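Local structure of glycosyl hydrolase family 88 (Pedobacter heparinus, 3WIW) at residues T36-A39 / V40-T44; T81-Y84 / G85-L88; W244-G247 / Q248-L252; H273-A276 / F277-H281. The protein cleaves the unsaturated glucuronyl residue from the end of heparin-derived oligosaccharides, acting as a heparin-specific unsaturated glucuronyl hydrolase of glycoside hydrolase family 88. All coordinates share one frame; numbering follows the deposited sequence.

Interaction 1: residues T36-A39 / V40-T44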
loop_
_atom_site.group_PDB
_atom_site.type_symbol
_atom_site.label_atom_id
_atom_site.label_comp_id
_atom_site.label_asym_id
_atom_site.label_seq_id
_atom_site.Cartn_x
_atom_site.Cartn_y
_atom_site.Cartn_z
ATOM N N THR A 36 -0.026 -11.855 15.798
ATOM C CA THR A 36 -1.343 -11.245 15.869
ATOM C C THR A 36 -1.614 -10.708 17.283
ATOM O O THR A 36 -2.108 -9.593 17.432
ATOM C CB THR A 36 -2.434 -12.224 15.432
ATOM O OG1 THR A 36 -2.198 -12.599 14.069
ATOM C CG2 THR A 36 -3.787 -11.565 15.511
ATOM N N LYS A 37 -1.287 -11.486 18.315
ATOM C CA LYS A 37 -1.474 -11.033 19.693
ATOM C C LYS A 37 -0.693 -9.758 19.936
ATOM O O LYS A 37 -1.211 -8.798 20.505
ATOM C CB LYS A 37 -1.003 -12.091 20.685
ATOM C CG LYS A 37 -1.838 -13.338 20.710
ATOM C CD LYS A 37 -1.170 -14.381 21.597
ATOM C CE LYS A 37 -1.543 -15.783 21.162
ATOM N NZ LYS A 37 -2.981 -16.044 21.342
ATOM N N THR A 38 0.559 -9.747 19.487
ATOM C CA THR A 38 1.384 -8.558 19.643
ATOM C C THR A 38 0.793 -7.364 18.907
ATOM O O THR A 38 0.735 -6.265 19.461
ATOM C CB THR A 38 2.815 -8.824 19.203
ATOM O OG1 THR A 38 3.405 -9.742 20.132
ATOM C CG2 THR A 38 3.613 -7.519 19.175
ATOM N N ALA A 39 0.336 -7.580 17.675
ATOM C CA ALA A 39 -0.247 -6.501 16.895
ATOM C C ALA A 39 -1.456 -5.887 17.599
ATOM O O ALA A 39 -1.611 -4.663 17.630
ATOM C CB ALA A 39 -0.621 -6.997 15.510
ATOM N N VAL A 40 -2.296 -6.733 18.179
ATOM C CA VAL A 40 -3.475 -6.254 18.892
ATOM C C VAL A 40 -3.066 -5.387 20.084
ATOM O O VAL A 40 -3.645 -4.323 20.310
ATOM C CB VAL A 40 -4.356 -7.434 19.320
ATOM C CG1 VAL A 40 -5.485 -6.966 20.218
ATOM C CG2 VAL A 40 -4.933 -8.108 18.078
ATOM N N ILE A 41 -2.052 -5.816 20.834
ATOM C CA ILE A 41 -1.568 -5.009 21.956
ATOM C C ILE A 41 -1.032 -3.659 21.479
ATOM O O ILE A 41 -1.361 -2.603 22.054
ATOM C CB ILE A 41 -0.486 -5.752 22.766
ATOM C CG1 ILE A 41 -1.113 -6.923 23.516
ATOM C CG2 ILE A 41 0.170 -4.823 23.770
ATOM C CD1 ILE A 41 -0.097 -7.931 24.009
ATOM N N GLN A 42 -0.222 -3.682 20.429
ATOM C CA GLN A 42 0.362 -2.455 19.898
ATOM C C GLN A 42 -0.732 -1.471 19.485
ATOM O O GLN A 42 -0.690 -0.291 19.862
ATOM C CB GLN A 42 1.285 -2.771 18.718
ATOM C CG GLN A 42 2.575 -3.529 19.105
ATOM C CD GLN A 42 3.500 -2.716 20.013
ATOM O OE1 GLN A 42 3.225 -2.542 21.197
ATOM N NE2 GLN A 42 4.597 -2.198 19.446
ATOM N N LEU A 43 -1.720 -1.960 18.730
ATOM C CA LEU A 43 -2.806 -1.124 18.253
ATOM C C LEU A 43 -3.634 -0.594 19.410
ATOM O O LEU A 43 -4.077 0.555 19.382
ATOM C CB LEU A 43 -3.701 -1.910 17.297
ATOM C CG LEU A 43 -3.069 -2.210 15.942
ATOM C CD1 LEU A 43 -3.989 -3.128 15.132
ATOM C CD2 LEU A 43 -2.724 -0.922 15.162
ATOM N N THR A 44 -3.858 -1.424 20.425
ATOM C CA THR A 44 -4.615 -0.995 21.594
ATOM C C THR A 44 -3.918 0.186 22.270
ATOM O O THR A 44 -4.548 1.209 22.572
ATOM C CB THR A 44 -4.791 -2.148 22.591
ATOM O OG1 THR A 44 -5.499 -3.211 21.949
ATOM C CG2 THR A 44 -5.540 -1.707 23.852
#

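Interaction 2: residues T81-Y84 / G85-L88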
loop_
_atom_site.group_PDB
_atom_site.type_symbol
_atom_site.label_atom_id
_atom_site.label_comp_id
_atom_site.label_asym_id
_atom_site.label_seq_id
_atom_site.Cartn_x
_atom_site.Cartn_y
_atom_site.Cartn_z
ATOM N N THR A 81 -5.392 0.192 9.708
ATOM C CA THR A 81 -4.721 -0.861 10.475
ATOM C C THR A 81 -5.575 -1.282 11.669
ATOM O O THR A 81 -5.660 -2.479 12.002
ATOM C CB THR A 81 -3.315 -0.411 10.900
ATOM O OG1 THR A 81 -2.634 0.048 9.727
ATOM C CG2 THR A 81 -2.529 -1.565 11.513
ATOM N N LEU A 82 -6.245 -0.309 12.290
ATOM C CA LEU A 82 -7.186 -0.615 13.361
ATOM C C LEU A 82 -8.342 -1.491 12.858
ATOM O O LEU A 82 -8.722 -2.462 13.522
ATOM C CB LEU A 82 -7.720 0.678 13.999
ATOM C CG LEU A 82 -6.741 1.484 14.871
ATOM C CD1 LEU A 82 -7.351 2.835 15.218
ATOM C CD2 LEU A 82 -6.363 0.698 16.138
ATOM N N TRP A 83 -8.892 -1.179 11.677
ATOM C CA TRP A 83 -9.931 -2.041 11.105
ATOM C C TRP A 83 -9.410 -3.455 10.898
ATOM O O TRP A 83 -10.074 -4.438 11.247
ATOM C CB TRP A 83 -10.486 -1.485 9.781
ATOM C CG TRP A 83 -11.338 -0.265 9.981
ATOM C CD1 TRP A 83 -11.046 1.011 9.585
ATOM C CD2 TRP A 83 -12.587 -0.195 10.691
ATOM N NE1 TRP A 83 -12.061 1.861 9.965
ATOM C CE2 TRP A 83 -13.008 1.150 10.662
ATOM C CE3 TRP A 83 -13.384 -1.142 11.346
ATOM C CZ2 TRP A 83 -14.200 1.578 11.262
ATOM C CZ3 TRP A 83 -14.553 -0.720 11.950
ATOM C CH2 TRP A 83 -14.965 0.629 11.884
ATOM N N TYR A 84 -8.214 -3.577 10.334
ATOM C CA TYR A 84 -7.630 -4.901 10.154
ATOM C C TYR A 84 -7.372 -5.642 11.483
ATOM O O TYR A 84 -7.624 -6.843 11.591
ATOM C CB TYR A 84 -6.350 -4.812 9.338
ATOM C CG TYR A 84 -6.524 -4.559 7.848
ATOM C CD1 TYR A 84 -7.750 -4.780 7.188
ATOM C CD2 TYR A 84 -5.454 -4.086 7.098
ATOM C CE1 TYR A 84 -7.870 -4.557 5.818
ATOM C CE2 TYR A 84 -5.572 -3.851 5.742
ATOM C CZ TYR A 84 -6.765 -4.105 5.097
ATOM O OH TYR A 84 -6.865 -3.888 3.737
ATOM N N GLY A 85 -6.895 -4.929 12.501
ATOM C CA GLY A 85 -6.703 -5.502 13.818
ATOM C C GLY A 85 -8.019 -6.022 14.373
ATOM O O GLY A 85 -8.066 -7.100 14.956
ATOM N N TYR A 86 -9.104 -5.275 14.156
ATOM C CA TYR A 86 -10.432 -5.721 14.557
ATOM C C TYR A 86 -10.847 -6.988 13.808
ATOM O O TYR A 86 -11.361 -7.932 14.409
ATOM C CB TYR A 86 -11.459 -4.609 14.323
ATOM C CG TYR A 86 -12.889 -5.069 14.470
ATOM C CD1 TYR A 86 -13.338 -5.645 15.651
ATOM C CD2 TYR A 86 -13.796 -4.913 13.433
ATOM C CE1 TYR A 86 -14.654 -6.072 15.796
ATOM C CE2 TYR A 86 -15.098 -5.323 13.574
ATOM C CZ TYR A 86 -15.530 -5.905 14.748
ATOM O OH TYR A 86 -16.842 -6.308 14.857
ATOM N N GLU A 87 -10.614 -7.021 12.500
ATOM C CA GLU A 87 -10.990 -8.199 11.717
ATOM C C GLU A 87 -10.222 -9.450 12.136
ATOM O O GLU A 87 -10.786 -10.545 12.197
ATOM C CB GLU A 87 -10.806 -7.944 10.224
ATOM C CG GLU A 87 -11.760 -6.921 9.678
ATOM C CD GLU A 87 -11.662 -6.841 8.181
ATOM O OE1 GLU A 87 -10.724 -6.186 7.690
ATOM O OE2 GLU A 87 -12.504 -7.457 7.489
ATOM N N LEU A 88 -8.937 -9.300 12.448
ATOM C CA LEU A 88 -8.126 -10.432 12.859
ATOM C C LEU A 88 -8.582 -10.958 14.208
ATOM O O LEU A 88 -8.686 -12.169 14.411
ATOM C CB LEU A 88 -6.648 -10.026 12.931
ATOM C CG LEU A 88 -5.937 -9.804 11.593
ATOM C CD1 LEU A 88 -4.641 -9.038 11.760
ATOM C CD2 LEU A 88 -5.672 -11.130 10.888
#

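Interaction 3: residues W244-G247 / Q248-L252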
loop_
_atom_site.group_PDB
_atom_site.type_symbol
_atom_site.label_atom_id
_atom_site.label_comp_id
_atom_site.label_asym_id
_atom_site.label_seq_id
_atom_site.Cartn_x
_atom_site.Cartn_y
_atom_site.Cartn_z
ATOM N N TRP A 244 13.265 0.929 -7.725
ATOM C CA TRP A 244 12.922 1.323 -6.363
ATOM C C TRP A 244 12.027 0.236 -5.767
ATOM O O TRP A 244 11.021 -0.116 -6.386
ATOM C CB TRP A 244 12.231 2.696 -6.426
ATOM C CG TRP A 244 11.610 3.150 -5.141
ATOM C CD1 TRP A 244 12.185 3.187 -3.904
ATOM C CD2 TRP A 244 10.267 3.643 -4.985
ATOM N NE1 TRP A 244 11.278 3.697 -2.987
ATOM C CE2 TRP A 244 10.093 3.967 -3.628
ATOM C CE3 TRP A 244 9.197 3.863 -5.873
ATOM C CZ2 TRP A 244 8.889 4.488 -3.126
ATOM C CZ3 TRP A 244 7.996 4.344 -5.372
ATOM C CH2 TRP A 244 7.852 4.646 -4.006
ATOM N N ALA A 245 12.369 -0.326 -4.604
ATOM C CA ALA A 245 11.700 -1.574 -4.185
ATOM C C ALA A 245 10.215 -1.380 -3.888
ATOM O O ALA A 245 9.383 -2.193 -4.338
ATOM C CB ALA A 245 12.404 -2.206 -2.997
ATOM N N ARG A 246 9.853 -0.344 -3.135
ATOM C CA ARG A 246 8.445 -0.134 -2.840
ATOM C C ARG A 246 7.657 0.146 -4.130
ATOM O O ARG A 246 6.526 -0.291 -4.272
ATOM C CB ARG A 246 8.228 0.918 -1.743
ATOM C CG ARG A 246 6.757 1.045 -1.359
ATOM C CD ARG A 246 6.564 1.810 -0.058
ATOM N NE ARG A 246 7.003 3.207 -0.109
ATOM C CZ ARG A 246 8.134 3.665 0.440
ATOM N NH1 ARG A 246 9.002 2.842 1.027
ATOM N NH2 ARG A 246 8.429 4.960 0.362
ATOM N N GLY A 247 8.278 0.820 -5.084
ATOM C CA GLY A 247 7.651 1.006 -6.382
ATOM C C GLY A 247 7.392 -0.301 -7.106
ATOM O O GLY A 247 6.329 -0.471 -7.711
ATOM N N GLN A 248 8.356 -1.219 -7.068
ATOM C CA GLN A 248 8.131 -2.520 -7.697
ATOM C C GLN A 248 6.941 -3.207 -7.018
ATOM O O GLN A 248 6.102 -3.817 -7.707
ATOM C CB GLN A 248 9.364 -3.428 -7.604
ATOM C CG GLN A 248 10.689 -2.808 -8.068
ATOM C CD GLN A 248 10.567 -2.068 -9.406
ATOM O OE1 GLN A 248 10.355 -2.670 -10.467
ATOM N NE2 GLN A 248 10.725 -0.751 -9.360
ATOM N N ALA A 249 6.873 -3.091 -5.688
ATOM C CA ALA A 249 5.788 -3.666 -4.896
ATOM C C ALA A 249 4.440 -3.037 -5.273
ATOM O O ALA A 249 3.462 -3.765 -5.467
ATOM C CB ALA A 249 6.044 -3.466 -3.420
ATOM N N TRP A 250 4.375 -1.711 -5.399
ATOM C CA TRP A 250 3.106 -1.067 -5.787
ATOM C C TRP A 250 2.654 -1.576 -7.155
ATOM O O TRP A 250 1.463 -1.749 -7.387
ATOM C CB TRP A 250 3.276 0.430 -5.899
ATOM C CG TRP A 250 3.561 1.247 -4.670
ATOM C CD1 TRP A 250 4.341 2.385 -4.661
ATOM C CD2 TRP A 250 3.006 1.136 -3.336
ATOM N NE1 TRP A 250 4.353 2.943 -3.412
ATOM C CE2 TRP A 250 3.525 2.218 -2.584
ATOM C CE3 TRP A 250 2.154 0.215 -2.692
ATOM C CZ2 TRP A 250 3.184 2.447 -1.233
ATOM C CZ3 TRP A 250 1.824 0.434 -1.332
ATOM C CH2 TRP A 250 2.352 1.544 -0.622
ATOM N N GLY A 251 3.590 -1.803 -8.086
ATOM C CA GLY A 251 3.255 -2.359 -9.390
ATOM C C GLY A 251 2.667 -3.755 -9.278
ATOM O O GLY A 251 1.603 -4.031 -9.849
ATOM N N LEU A 252 3.351 -4.637 -8.550
ATOM C CA LEU A 252 2.851 -5.997 -8.364
ATOM C C LEU A 252 1.432 -5.974 -7.776
ATOM O O LEU A 252 0.512 -6.638 -8.277
ATOM C CB LEU A 252 3.781 -6.773 -7.436
ATOM C CG LEU A 252 3.314 -8.185 -7.100
ATOM C CD1 LEU A 252 3.199 -9.073 -8.351
ATOM C CD2 LEU A 252 4.246 -8.817 -6.054
HETATM O O HOH W 1 5.273 5.274 -1.382
#

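Interaction 4: residues H273-A276 / F277-H281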
loop_
_atom_site.group_PDB
_atom_site.type_symbol
_atom_site.label_atom_id
_atom_site.label_comp_id
_atom_site.label_asym_id
_atom_site.label_seq_id
_atom_site.Cartn_x
_atom_site.Cartn_y
_atom_site.Cartn_z
ATOM N N HIS A 273 4.435 -11.584 -14.517
ATOM C CA HIS A 273 5.745 -11.141 -15.028
ATOM C C HIS A 273 6.485 -10.305 -13.983
ATOM O O HIS A 273 7.686 -10.506 -13.746
ATOM C CB HIS A 273 5.625 -10.344 -16.336
ATOM C CG HIS A 273 5.191 -11.159 -17.514
ATOM N ND1 HIS A 273 5.821 -12.328 -17.886
ATOM C CD2 HIS A 273 4.207 -10.957 -18.428
ATOM C CE1 HIS A 273 5.235 -12.820 -18.961
ATOM N NE2 HIS A 273 4.252 -12.007 -19.309
ATOM N N ILE A 274 5.773 -9.388 -13.339
ATOM C CA ILE A 274 6.359 -8.599 -12.268
ATOM C C ILE A 274 6.818 -9.504 -11.118
ATOM O O ILE A 274 7.940 -9.371 -10.621
ATOM C CB ILE A 274 5.374 -7.531 -11.752
ATOM C CG1 ILE A 274 5.074 -6.493 -12.843
ATOM C CG2 ILE A 274 5.956 -6.836 -10.503
ATOM C CD1 ILE A 274 3.881 -5.599 -12.473
ATOM N N ALA A 275 5.982 -10.471 -10.751
ATOM C CA ALA A 275 6.293 -11.349 -9.630
ATOM C C ALA A 275 7.589 -12.105 -9.896
ATOM O O ALA A 275 8.424 -12.264 -9.004
ATOM C CB ALA A 275 5.154 -12.327 -9.378
ATOM N N ALA A 276 7.771 -12.590 -11.118
ATOM C CA ALA A 276 9.004 -13.286 -11.478
ATOM C C ALA A 276 10.229 -12.374 -11.421
ATOM O O ALA A 276 11.275 -12.777 -10.909
ATOM C CB ALA A 276 8.865 -13.943 -12.857
ATOM N N PHE A 277 10.107 -11.153 -11.936
ATOM C CA PHE A 277 11.187 -10.181 -11.849
ATOM C C PHE A 277 11.619 -9.966 -10.391
ATOM O O PHE A 277 12.816 -9.968 -10.082
ATOM C CB PHE A 277 10.780 -8.850 -12.499
ATOM C CG PHE A 277 11.755 -7.728 -12.223
ATOM C CD1 PHE A 277 12.999 -7.676 -12.868
ATOM C CD2 PHE A 277 11.453 -6.751 -11.277
ATOM C CE1 PHE A 277 13.905 -6.654 -12.572
ATOM C CE2 PHE A 277 12.367 -5.728 -10.987
ATOM C CZ PHE A 277 13.588 -5.690 -11.635
ATOM N N ILE A 278 10.646 -9.832 -9.490
ATOM C CA ILE A 278 10.908 -9.613 -8.070
ATOM C C ILE A 278 11.469 -10.873 -7.392
ATOM O O ILE A 278 12.537 -10.836 -6.759
ATOM C CB ILE A 278 9.633 -9.123 -7.349
ATOM C CG1 ILE A 278 9.288 -7.697 -7.805
ATOM C CG2 ILE A 278 9.828 -9.176 -5.844
ATOM C CD1 ILE A 278 7.924 -7.190 -7.331
ATOM N N MET A 279 10.787 -11.997 -7.567
ATOM C CA MET A 279 11.128 -13.204 -6.823
ATOM C C MET A 279 12.473 -13.787 -7.248
ATOM O O MET A 279 13.206 -14.344 -6.436
ATOM C CB MET A 279 10.029 -14.254 -6.988
ATOM C CG MET A 279 8.724 -13.853 -6.291
ATOM S SD MET A 279 7.310 -14.870 -6.773
ATOM C CE MET A 279 7.815 -16.471 -6.170
ATOM N N ASN A 280 12.795 -13.654 -8.527
ATOM C CA ASN A 280 14.017 -14.234 -9.068
ATOM C C ASN A 280 15.163 -13.238 -9.129
ATOM O O ASN A 280 16.227 -13.530 -9.660
ATOM C CB ASN A 280 13.757 -14.781 -10.464
ATOM C CG ASN A 280 12.699 -15.849 -10.473
ATOM O OD1 ASN A 280 12.582 -16.628 -9.527
ATOM N ND2 ASN A 280 11.915 -15.891 -11.539
ATOM N N HIS A 281 14.947 -12.048 -8.597
ATOM C CA HIS A 281 15.946 -11.006 -8.760
ATOM C C HIS A 281 17.251 -11.392 -8.071
ATOM O O HIS A 281 17.237 -11.893 -6.942
ATOM C CB HIS A 281 15.437 -9.704 -8.161
ATOM C CG HIS A 281 16.127 -8.504 -8.710
ATOM N ND1 HIS A 281 17.422 -8.172 -8.375
ATOM C CD2 HIS A 281 15.729 -7.605 -9.633
ATOM C CE1 HIS A 281 17.772 -7.081 -9.035
ATOM N NE2 HIS A 281 16.766 -6.722 -9.810
#

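Interaction 1: residues T36-A39 / V40-T44
The methyl CG2 of T38 lies anti to its backbone N, while CG of Q42, one helical turn on, is folded back beside its own N (chi1 -69°), and the two side chains run alongside each other in the same direction. Their closest side-chain approach is loose, CG2 of T38 to CG of Q42 at 4.1 Å. The same torsion lays CG of Q42 against the carbonyl oxygen of T38, 3.3 Å away, next to the backbone bond that this oxygen accepts from Q42 N (2.9 Å). A bend at chi2 (-64°) then carries the amide off the helix. There its OE1 takes the N-H of G350 and its NE2 gives to the carbonyls of F355 and E351, so the buried amide is held at both ends and its rotation is fixed.

Around the rest of the turn aliphatic groups settle on carbonyls four residues back. CG2 of V40 sits 3.3 Å from T36 O, and CG of L43 lies 3.3 Å from A39 O, which also receives L43 N at 2.9 Å. The hydroxyl of T44 adds a bond of 2.7 Å from OG1 to V40 O; it arrives from the face of the carbonyl plane opposite to T44 N, giving that oxygen two donors.

This part of helix 30-49 packs helix to helix within the alpha6/alpha6-barrel, away from the predicted active site: T36 and L43 meet helix 77-89, A39 and L43 press on L382 of helix 375-392, and V40, L43 and T44 gather round L94 of helix 92-103.

Interaction 2: residues T81-Y84 / G85-L88
Hydrogen bonding between Y84 and L88, and through the turn before them, is that of a regular alpha-helix: G85 N gives to T81 O (2.8 Å), and Y86, E87 and L88 give in turn to the carbonyls of L82, W83 and Y84.

The polar contact with an aromatic ring is made by E87, whose OE1 comes in the plane of the Y84 ring to its edge, 3.3 Å from CD1. Ring and carboxylate run side by side, only 22° from coplanar, so the oxygen faces the slightly positive rim of C-H groups. Both groups are fixed at their ends: OE1 of E87 forms a salt bridge with K386, OE2 another with R130, and the Y84 hydroxyl is bonded to E383.

Apolar contact is lighter. A chi1 of 169° swings the Y86 ring away from its own N, and from there CD2 of Y86 approaches the edge of the W83 indole, 4.3 Å from CE3.

Helix 77-89 is enclosed on several sides. L82, W83 and Y86 pack against helix 92-103, T81 and Y84 against helix 375-392, and W83, Y84 and E87 reach helix 117-132.

Interaction 3: residues W244-G247 / Q248-L252
The side chains of W250 and R246, one turn earlier, lie side by side, and both residues are predicted to bind substrate. From CB of W250, 3.7 Å from G247 O, the chain turns at chi1 (-67°) so that CG sits beside the backbone N and the indole leans back toward the start of the helix. CG comes 3.4 Å from R246 O, which lies over one face of the ring and also accepts W250 N. CD1 meets CZ3 of W244 at 4.2 Å. NE1 lies 3.9 Å from W244 CH2 and donates to a water in the ring plane (3.2 Å), with a weak further bond to D174; the same water accepts from R246 NE. CE2 carries CG of R246 in a CH-pi contact over the five-membered ring, and CZ2 touches R246 CD at 3.6 Å.

Beyond CD the guanidinium bends away, its plane 78° from the indole, to a salt bridge with D305 and to the carbonyls of V361 and G362. Without the indole, as with an alanine here, the methylenes of R246 would probably lose the face they lie against, and the bridging water its indole donor.

At the helix start Q248 folds back so that both its N and its NE2 (3.1 Å) donate to W244 O, tying the N-cap residue to the first turn. Its OE1 accepts S216 N, fixing the amide at both ends. G247 has no side chain, and one there would collide with the W244 ring.

A249 and W250 rest on V311 of helix 306-322, while Q248 and L252 pack against helix 265-279.

Interaction 4: residues H273-A276 / F277-H281
I274 and I278 lie side by side on one flank of the helix, CG2 of the first against CD1 of the second at 3.7 Å. One residue further round, M279 folds over A275: its CG, beside the backbone N (chi1 -69°), comes 3.2 Å from A275 O, and SD follows at 4.2 Å from A275 CB. That oxygen also accepts M279 N (2.8 Å), so thioether and backbone close on the same carbonyl. F277 turns its ring edge to I274 O. N280 N still gives to A276 O (3.0 Å), whereas the amide ND2, though near that oxygen, is badly angled for a bond. This is the C-terminal turn of a barrel helix, where i to i+4 bonding gives way to the i+3 bond of H281 N to I278 O (3.3 Å).

A second shell fixes these groups. I274 and A275 meet L252 of helix 245-262, I278 touches I312 of helix 306-322, and M279 lies on Y329 and F332 of helix 327-340. With an alanine at M279 the thioether is lost, which is likely to open a gap beside Y329 and F332 and uncover the carbonyl of A275 on that side.

Apart from the backbone bonds, then, the contact is built from dispersion between aliphatic and sulfur-bearing groups. It carries no charge pairing across the turn, so its hold probably rests on close fit with the helices around it rather than on directed side-chain bonds.

In the fold
The four contacts follow one another along the chain and fall into two pairs within the alpha6/alpha6-barrel. Interactions 1 and 2, on helices 30-49 and 77-89, have centres 10 Å apart and meet where L43 packs against T81, L82 and G85. Interactions 3 and 4, on the consecutive helices 245-262 and 265-279, are 11 Å apart between centres and join through Q248 on F277 and L252 on I274. Interactions 1 and 2 lie across the chain's centre from interaction 3, about 17 and 11 Å from it between nearest atoms. Interaction 3 itself holds predicted substrate-binding residues, and interaction 4 lies on the next helix, packed against that of interaction 3.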